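Local atomic coordinates of cell shape-determining protein MreC (Listeria monocytogenes, PDB entry 2J5U), a protein that is probably involved in forming and maintaining bacterial cell shape, and assembles as a homooligomer of 24 subunits arranged as 12 dimers. Residues A[158-163]-A[207-212]; A[174-179]-A[192-197]. All coordinates share one frame; numbering follows the deposited sequence.

Both interactions belong to one antiparallel six-stranded sheet that closes into a barrel, the second of two such barrels in the chain, and all four segments fall in the barrel core of the MreC family. Interaction 2 is nested inside the loop closed by interaction 1: strand 158-165 is followed by 175-178, 190-199 and 205-212. The centres of the two interactions lie about 7 Å apart, strands 205-212 and 190-199 being neighbours in the sheet. Phe-209 joins the two through probable backbone hydrogen bonds, its O to Glu-195 N and its N to Lys-196 O, while Ile-210 packs on Val-176, so four successive strands share one wall and one interior.

Interaction 1: residues A[158-163]-A[207-212]; sequences LLELKQ and TAFIKP
Leu-159 and Ile-210 exchange two backbone hydrogen bonds, Leu-159 N to Ile-210 O at 2.7 Å and Ile-210 N to Leu-159 O at 2.6 Å. The first is almost straight (172° at the hydrogen). Leu-161 and Ala-208 form the next hydrogen-bonded pair, with Leu-161 N 2.7 Å from Ala-208 O and a return bond from Ala-208 N to Leu-161 O. On the buried face, CD1 of Leu-161 meets CD1 of Ile-210 at 3.5 Å, and the CB atoms of Leu-161 and Ala-208 touch beside them. In Ile-210, chi1 puts CG1 anti to the carbonyl carbon, and an extended chi2 (168°) carries CD1 on to CB, CG and CD1 of Leu-161. At the other end of this face, CD2 of Leu-159 rests 3.9 Å from CB of Pro-212.

On the opposite face, Glu-160 and Phe-209 form a non-hydrogen-bonded pair and run side by side in the same direction. CG of Glu-160 approaches the ring obliquely, 3.6 Å from CE2 of Phe-209, and the carboxylate plane is turned 30° from the ring plane. Leu-158 crosses Phe-209 at about a right angle, its CD1 3.7 Å from CB of Phe-209, while its CD2 lies by the backbone of Ile-210 and Lys-211.

Farther out, the ring of Phe-209 has a cation-pi contact with Lys-196, and Lys-162 NZ bonds to Asn-150 OD1. Ile-149 of strand 145-153 touches Leu-159, Leu-161 and Ile-210 on the buried side. Strands 158-165 and 205-212 are thus neighbours in the wall of the six-stranded antiparallel barrel, with Leu-159, Leu-161, Ala-208 and Ile-210 on its buried face and Glu-160 and Phe-209 on the other.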
ATOM      1  N   LEU A 158     -60.469 -10.165  56.002  1.00 65.57           N
ATOM      2  CA  LEU A 158     -59.280 -10.350  55.178  1.00 63.21           C
ATOM      3  C   LEU A 158     -59.317 -11.474  54.138  1.00 62.27           C
ATOM      4  O   LEU A 158     -59.867 -12.556  54.368  1.00 60.81           O
ATOM      5  CB  LEU A 158     -58.060 -10.558  56.075  1.00 61.79           C
ATOM      6  CG  LEU A 158     -57.724  -9.391  57.004  1.00 62.01           C
ATOM      7  CD1 LEU A 158     -56.479  -9.718  57.801  1.00 60.04           C
ATOM      8  CD2 LEU A 158     -57.523  -8.122  56.193  1.00 60.56           C
ATOM      9  N   LEU A 159     -58.700 -11.188  52.994  1.00 60.97           N
ATOM     10  CA  LEU A 159     -58.582 -12.114  51.875  1.00 59.11           C
ATOM     11  C   LEU A 159     -57.299 -12.921  52.073  1.00 60.52           C
ATOM     12  O   LEU A 159     -56.302 -12.384  52.565  1.00 59.97           O
ATOM     13  CB  LEU A 159     -58.478 -11.328  50.571  1.00 56.73           C
ATOM     14  CG  LEU A 159     -59.644 -11.207  49.586  1.00 56.59           C
ATOM     15  CD1 LEU A 159     -60.926 -11.754  50.172  1.00 53.86           C
ATOM     16  CD2 LEU A 159     -59.786  -9.739  49.191  1.00 55.26           C
ATOM     17  N   GLU A 160     -57.327 -14.202  51.703  1.00 61.72           N
ATOM     18  CA  GLU A 160     -56.156 -15.072  51.824  1.00 64.64           C
ATOM     19  C   GLU A 160     -55.359 -15.178  50.522  1.00 64.15           C
ATOM     20  O   GLU A 160     -55.875 -15.638  49.508  1.00 65.73           O
ATOM     21  CB  GLU A 160     -56.563 -16.490  52.230  1.00 68.02           C
ATOM     22  CG  GLU A 160     -56.610 -16.746  53.721  1.00 75.63           C
ATOM     23  CD  GLU A 160     -56.526 -18.235  54.050  1.00 80.85           C
ATOM     24  OE1 GLU A 160     -55.461 -18.841  53.783  1.00 83.49           O
ATOM     25  OE2 GLU A 160     -57.519 -18.800  54.567  1.00 82.94           O
ATOM     26  N   LEU A 161     -54.099 -14.762  50.554  1.00 63.45           N
ATOM     27  CA  LEU A 161     -53.235 -14.849  49.381  1.00 62.88           C
ATOM     28  C   LEU A 161     -52.376 -16.069  49.635  1.00 63.25           C
ATOM     29  O   LEU A 161     -51.479 -16.025  50.467  1.00 63.78           O
ATOM     30  CB  LEU A 161     -52.340 -13.623  49.282  1.00 62.07           C
ATOM     31  CG  LEU A 161     -51.993 -13.174  47.867  1.00 60.88           C
ATOM     32  CD1 LEU A 161     -50.812 -12.234  47.948  1.00 59.37           C
ATOM     33  CD2 LEU A 161     -51.678 -14.365  46.984  1.00 59.69           C
ATOM     34  N   LYS A 162     -52.650 -17.156  48.927  1.00 63.89           N
ATOM     35  CA  LYS A 162     -51.908 -18.396  49.132  1.00 64.87           C
ATOM     36  C   LYS A 162     -50.844 -18.694  48.082  1.00 65.66           C
ATOM     37  O   LYS A 162     -50.921 -18.241  46.937  1.00 66.36           O
ATOM     38  CB  LYS A 162     -52.871 -19.587  49.171  1.00 64.60           C
ATOM     39  CG  LYS A 162     -54.032 -19.464  50.138  1.00 64.92           C
ATOM     40  CD  LYS A 162     -54.957 -20.664  50.003  1.00 64.31           C
ATOM     41  CE  LYS A 162     -56.132 -20.586  50.964  1.00 66.62           C
ATOM     42  NZ  LYS A 162     -57.033 -21.762  50.814  1.00 68.01           N
ATOM     43  N   GLN A 163     -49.851 -19.473  48.495  1.00 66.12           N
ATOM     44  CA  GLN A 163     -48.770 -19.909  47.623  1.00 66.39           C
ATOM     45  C   GLN A 163     -47.722 -18.931  47.152  1.00 66.15           C
ATOM     46  O   GLN A 163     -47.293 -18.998  46.003  1.00 65.13           O
ATOM     47  CB  GLN A 163     -49.356 -20.601  46.409  1.00 68.41           C
ATOM     48  CG  GLN A 163     -49.874 -21.950  46.747  1.00 71.84           C
ATOM     49  CD  GLN A 163     -50.473 -22.640  45.562  1.00 74.46           C
ATOM     50  OE1 GLN A 163     -51.573 -22.300  45.117  1.00 72.76           O
ATOM     51  NE2 GLN A 163     -49.750 -23.620  45.029  1.00 76.36           N
ATOM     52  N   THR A 207     -48.297 -17.270  53.182  1.00 70.99           N
ATOM     53  CA  THR A 207     -49.668 -16.864  52.973  1.00 68.87           C
ATOM     54  C   THR A 207     -49.797 -15.467  53.520  1.00 68.28           C
ATOM     55  O   THR A 207     -49.392 -15.202  54.646  1.00 69.55           O
ATOM     56  CB  THR A 207     -50.643 -17.779  53.724  1.00 69.19           C
ATOM     57  OG1 THR A 207     -50.429 -19.136  53.319  1.00 69.40           O
ATOM     58  CG2 THR A 207     -52.085 -17.386  53.422  1.00 69.50           C
ATOM     59  N   ALA A 208     -50.334 -14.563  52.717  1.00 66.74           N
ATOM     60  CA  ALA A 208     -50.525 -13.202  53.170  1.00 65.39           C
ATOM     61  C   ALA A 208     -52.021 -12.984  53.338  1.00 65.42           C
ATOM     62  O   ALA A 208     -52.835 -13.601  52.649  1.00 64.75           O
ATOM     63  CB  ALA A 208     -49.963 -12.221  52.157  1.00 64.56           C
ATOM     64  N   PHE A 209     -52.384 -12.130  54.282  1.00 65.06           N
ATOM     65  CA  PHE A 209     -53.781 -11.821  54.502  1.00 64.06           C
ATOM     66  C   PHE A 209     -53.923 -10.407  53.999  1.00 64.74           C
ATOM     67  O   PHE A 209     -53.117  -9.530  54.319  1.00 64.97           O
ATOM     68  CB  PHE A 209     -54.129 -11.991  55.973  1.00 62.38           C
ATOM     69  CG  PHE A 209     -54.017 -13.407  56.426  1.00 61.18           C
ATOM     70  CD1 PHE A 209     -52.779 -13.948  56.752  1.00 62.52           C
ATOM     71  CD2 PHE A 209     -55.129 -14.241  56.417  1.00 62.12           C
ATOM     72  CE1 PHE A 209     -52.652 -15.307  57.060  1.00 62.42           C
ATOM     73  CE2 PHE A 209     -55.016 -15.602  56.722  1.00 61.54           C
ATOM     74  CZ  PHE A 209     -53.777 -16.134  57.042  1.00 61.01           C
ATOM     75  N   ILE A 210     -54.945 -10.198  53.185  1.00 65.12           N
ATOM     76  CA  ILE A 210     -55.121  -8.917  52.549  1.00 64.66           C
ATOM     77  C   ILE A 210     -56.394  -8.158  52.836  1.00 64.58           C
ATOM     78  O   ILE A 210     -57.476  -8.731  52.940  1.00 63.99           O
ATOM     79  CB  ILE A 210     -54.941  -9.124  51.035  1.00 65.47           C
ATOM     80  CG1 ILE A 210     -53.516  -9.643  50.800  1.00 67.09           C
ATOM     81  CG2 ILE A 210     -55.217  -7.835  50.264  1.00 64.54           C
ATOM     82  CD1 ILE A 210     -53.260 -10.170  49.415  1.00 71.17           C
ATOM     83  N   LYS A 211     -56.238  -6.844  52.962  1.00 65.02           N
ATOM     84  CA  LYS A 211     -57.351  -5.948  53.217  1.00 65.50           C
ATOM     85  C   LYS A 211     -57.866  -5.439  51.877  1.00 63.37           C
ATOM     86  O   LYS A 211     -57.217  -4.619  51.231  1.00 65.30           O
ATOM     87  CB  LYS A 211     -56.883  -4.768  54.060  1.00 69.05           C
ATOM     88  CG  LYS A 211     -57.945  -3.713  54.277  1.00 73.86           C
ATOM     89  CD  LYS A 211     -57.344  -2.475  54.912  1.00 78.46           C
ATOM     90  CE  LYS A 211     -58.387  -1.370  55.041  1.00 81.95           C
ATOM     91  NZ  LYS A 211     -57.791  -0.103  55.568  1.00 85.01           N
ATOM     92  N   PRO A 212     -59.036  -5.921  51.437  1.00 60.04           N
ATOM     93  CA  PRO A 212     -59.548  -5.448  50.155  1.00 59.22           C
ATOM     94  C   PRO A 212     -59.627  -3.942  50.132  1.00 60.17           C
ATOM     95  O   PRO A 212     -59.995  -3.321  51.128  1.00 59.90           O
ATOM     96  CB  PRO A 212     -60.916  -6.116  50.057  1.00 56.94           C
ATOM     97  CG  PRO A 212     -61.302  -6.326  51.464  1.00 56.69           C
ATOM     98  CD  PRO A 212     -60.026  -6.777  52.107  1.00 59.20           C
TER

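Interaction 2: residues A[174-179]-A[192-197]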
ATOM      1  N   GLN A 174     -47.723  -3.693  51.095  1.00 67.17           N
ATOM      2  CA  GLN A 174     -47.467  -3.963  49.687  1.00 66.59           C
ATOM      3  C   GLN A 174     -48.803  -4.131  48.980  1.00 65.10           C
ATOM      4  O   GLN A 174     -49.751  -4.707  49.531  1.00 64.08           O
ATOM      5  CB  GLN A 174     -46.627  -5.231  49.511  1.00 67.32           C
ATOM      6  CG  GLN A 174     -45.270  -5.186  50.185  1.00 69.53           C
ATOM      7  CD  GLN A 174     -44.383  -6.343  49.774  1.00 71.12           C
ATOM      8  OE1 GLN A 174     -43.912  -6.401  48.637  1.00 72.60           O
ATOM      9  NE2 GLN A 174     -44.159  -7.278  50.695  1.00 71.19           N
ATOM     10  N   LYS A 175     -48.879  -3.616  47.760  1.00 63.61           N
ATOM     11  CA  LYS A 175     -50.103  -3.706  46.992  1.00 61.31           C
ATOM     12  C   LYS A 175     -50.211  -5.026  46.252  1.00 59.65           C
ATOM     13  O   LYS A 175     -49.210  -5.601  45.818  1.00 59.38           O
ATOM     14  CB  LYS A 175     -50.180  -2.530  46.032  1.00 61.59           C
ATOM     15  CG  LYS A 175     -49.893  -1.255  46.776  1.00 65.63           C
ATOM     16  CD  LYS A 175     -50.513  -0.036  46.157  1.00 68.59           C
ATOM     17  CE  LYS A 175     -50.119   1.178  46.979  1.00 70.58           C
ATOM     18  NZ  LYS A 175     -50.772   2.405  46.480  1.00 74.65           N
ATOM     19  N   VAL A 176     -51.442  -5.514  46.151  1.00 57.10           N
ATOM     20  CA  VAL A 176     -51.734  -6.763  45.467  1.00 54.59           C
ATOM     21  C   VAL A 176     -52.642  -6.440  44.290  1.00 52.95           C
ATOM     22  O   VAL A 176     -53.625  -5.716  44.426  1.00 51.92           O
ATOM     23  CB  VAL A 176     -52.430  -7.767  46.420  1.00 54.32           C
ATOM     24  CG1 VAL A 176     -52.827  -9.019  45.663  1.00 54.27           C
ATOM     25  CG2 VAL A 176     -51.494  -8.127  47.554  1.00 52.89           C
ATOM     26  N   VAL A 177     -52.297  -6.967  43.122  1.00 53.08           N
ATOM     27  CA  VAL A 177     -53.086  -6.713  41.923  1.00 52.31           C
ATOM     28  C   VAL A 177     -53.335  -8.002  41.161  1.00 50.87           C
ATOM     29  O   VAL A 177     -52.762  -9.034  41.478  1.00 51.67           O
ATOM     30  CB  VAL A 177     -52.368  -5.706  40.985  1.00 53.66           C
ATOM     31  CG1 VAL A 177     -52.130  -4.408  41.712  1.00 52.66           C
ATOM     32  CG2 VAL A 177     -51.052  -6.282  40.504  1.00 53.34           C
ATOM     33  N   THR A 178     -54.203  -7.938  40.161  1.00 50.03           N
ATOM     34  CA  THR A 178     -54.505  -9.108  39.361  1.00 50.44           C
ATOM     35  C   THR A 178     -53.338  -9.379  38.425  1.00 50.85           C
ATOM     36  O   THR A 178     -52.760  -8.459  37.856  1.00 52.24           O
ATOM     37  CB  THR A 178     -55.776  -8.902  38.538  1.00 50.45           C
ATOM     38  OG1 THR A 178     -55.693  -7.662  37.835  1.00 51.73           O
ATOM     39  CG2 THR A 178     -56.988  -8.881  39.441  1.00 48.70           C
ATOM     40  N   SER A 179     -52.990 -10.651  38.278  1.00 50.51           N
ATOM     41  CA  SER A 179     -51.884 -11.057  37.420  1.00 48.45           C
ATOM     42  C   SER A 179     -52.328 -11.347  35.991  1.00 48.43           C
ATOM     43  O   SER A 179     -51.531 -11.285  35.060  1.00 50.36           O
ATOM     44  CB  SER A 179     -51.227 -12.306  37.990  1.00 49.44           C
ATOM     45  OG  SER A 179     -52.091 -13.426  37.908  1.00 51.88           O
ATOM     46  N   GLY A 192     -55.990  -5.242  46.929  1.00 60.62           N
ATOM     47  CA  GLY A 192     -55.903  -4.813  48.311  1.00 60.59           C
ATOM     48  C   GLY A 192     -54.490  -4.648  48.830  1.00 61.49           C
ATOM     49  O   GLY A 192     -53.543  -4.522  48.059  1.00 62.19           O
ATOM     50  N   THR A 193     -54.344  -4.684  50.151  1.00 62.62           N
ATOM     51  CA  THR A 193     -53.052  -4.493  50.792  1.00 62.90           C
ATOM     52  C   THR A 193     -52.643  -5.621  51.716  1.00 63.80           C
ATOM     53  O   THR A 193     -53.474  -6.146  52.453  1.00 65.20           O
ATOM     54  CB  THR A 193     -53.084  -3.204  51.610  1.00 63.23           C
ATOM     55  OG1 THR A 193     -53.155  -2.087  50.719  1.00 64.66           O
ATOM     56  CG2 THR A 193     -51.860  -3.091  52.494  1.00 64.69           C
ATOM     57  N   ILE A 194     -51.367  -6.005  51.686  1.00 65.01           N
ATOM     58  CA  ILE A 194     -50.924  -7.058  52.594  1.00 66.24           C
ATOM     59  C   ILE A 194     -51.086  -6.458  53.972  1.00 68.68           C
ATOM     60  O   ILE A 194     -50.723  -5.307  54.213  1.00 69.49           O
ATOM     61  CB  ILE A 194     -49.452  -7.453  52.407  1.00 64.82           C
ATOM     62  CG1 ILE A 194     -49.267  -8.181  51.079  1.00 65.12           C
ATOM     63  CG2 ILE A 194     -49.019  -8.358  53.547  1.00 62.14           C
ATOM     64  CD1 ILE A 194     -47.859  -8.679  50.848  1.00 64.73           C
ATOM     65  N   GLU A 195     -51.635  -7.238  54.882  1.00 71.31           N
ATOM     66  CA  GLU A 195     -51.868  -6.745  56.217  1.00 73.47           C
ATOM     67  C   GLU A 195     -51.125  -7.612  57.202  1.00 74.31           C
ATOM     68  O   GLU A 195     -50.551  -7.120  58.165  1.00 75.58           O
ATOM     69  CB  GLU A 195     -53.365  -6.799  56.499  1.00 75.86           C
ATOM     70  CG  GLU A 195     -53.792  -6.243  57.830  1.00 80.86           C
ATOM     71  CD  GLU A 195     -53.563  -4.757  57.919  1.00 84.47           C
ATOM     72  OE1 GLU A 195     -53.883  -4.045  56.936  1.00 86.70           O
ATOM     73  OE2 GLU A 195     -53.069  -4.302  58.973  1.00 86.38           O
ATOM     74  N   LYS A 196     -51.126  -8.911  56.933  1.00 74.96           N
ATOM     75  CA  LYS A 196     -50.498  -9.891  57.806  1.00 75.34           C
ATOM     76  C   LYS A 196     -49.807 -10.933  56.923  1.00 75.76           C
ATOM     77  O   LYS A 196     -50.244 -11.186  55.800  1.00 75.68           O
ATOM     78  CB  LYS A 196     -51.602 -10.548  58.648  1.00 76.47           C
ATOM     79  CG  LYS A 196     -51.198 -11.117  59.992  1.00 78.07           C
ATOM     80  CD  LYS A 196     -52.403 -11.723  60.750  1.00 79.72           C
ATOM     81  CE  LYS A 196     -52.868 -13.061  60.158  1.00 82.12           C
ATOM     82  NZ  LYS A 196     -54.027 -13.692  60.883  1.00 83.27           N
ATOM     83  N   VAL A 197     -48.728 -11.528  57.421  1.00 76.14           N
ATOM     84  CA  VAL A 197     -48.006 -12.553  56.665  1.00 76.62           C
ATOM     85  C   VAL A 197     -47.624 -13.718  57.570  1.00 77.70           C
ATOM     86  O   VAL A 197     -47.304 -13.521  58.738  1.00 78.86           O
ATOM     87  CB  VAL A 197     -46.700 -12.010  56.047  1.00 75.36           C
ATOM     88  CG1 VAL A 197     -45.983 -13.128  55.319  1.00 73.21           C
ATOM     89  CG2 VAL A 197     -46.995 -10.864  55.099  1.00 75.11           C
TER
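The beta hairpin of strands 175-178 and 190-199 pairs here at the start of its first strand, where Gln-174, Lys-175 and Val-176 meet Ile-194, Thr-193 and Gly-192. Two backbone hydrogen bonds of similar length carry the pairing. Ile-194 N donates to Gln-174 O at 3.0 Å, nearly straight at 168°. Val-176 N donates to Gly-192 O, also at 3.0 Å. The return bond of this hydrogen-bonded pair, Gly-192 N to Val-176 O, is weak at 3.5 Å. Between the two bonds Lys-175 and Thr-193 form a non-hydrogen-bonded pair, and the CA of Thr-193 makes a C-H...O contact with Gln-174 O.

The side-chain contact centres on Ile-194. Its CG1 is anti to the carbonyl carbon (chi1 -70°), which brings this atom 3.8 Å from Gln-174 O and 4.2 Å from Val-176 CG2. The isoleucine lies alongside Gln-174, pointing the same way, with CD1 3.9 Å from CB of Gln-174, and it meets Val-176 at about a right angle. Val-176 also lies on Ala-137, and Ile-194 on Val-139, both of strand 135-139.

The other face looks outward: Lys-175 NZ forms a salt bridge with Glu-42 of the second subunit, and Ser-43 of that subunit packs against Lys-175 and Val-177. Beyond the pairing, Glu-195 and Lys-196 both stand opposite Phe-209 in a classic beta bulge, an extra residue of strand 190-199 where it pairs with strand 205-212. Strand 175-178, bonded to 190-199 here and to 135-139 across its far edge, completes the circuit of a closed antiparallel barrel.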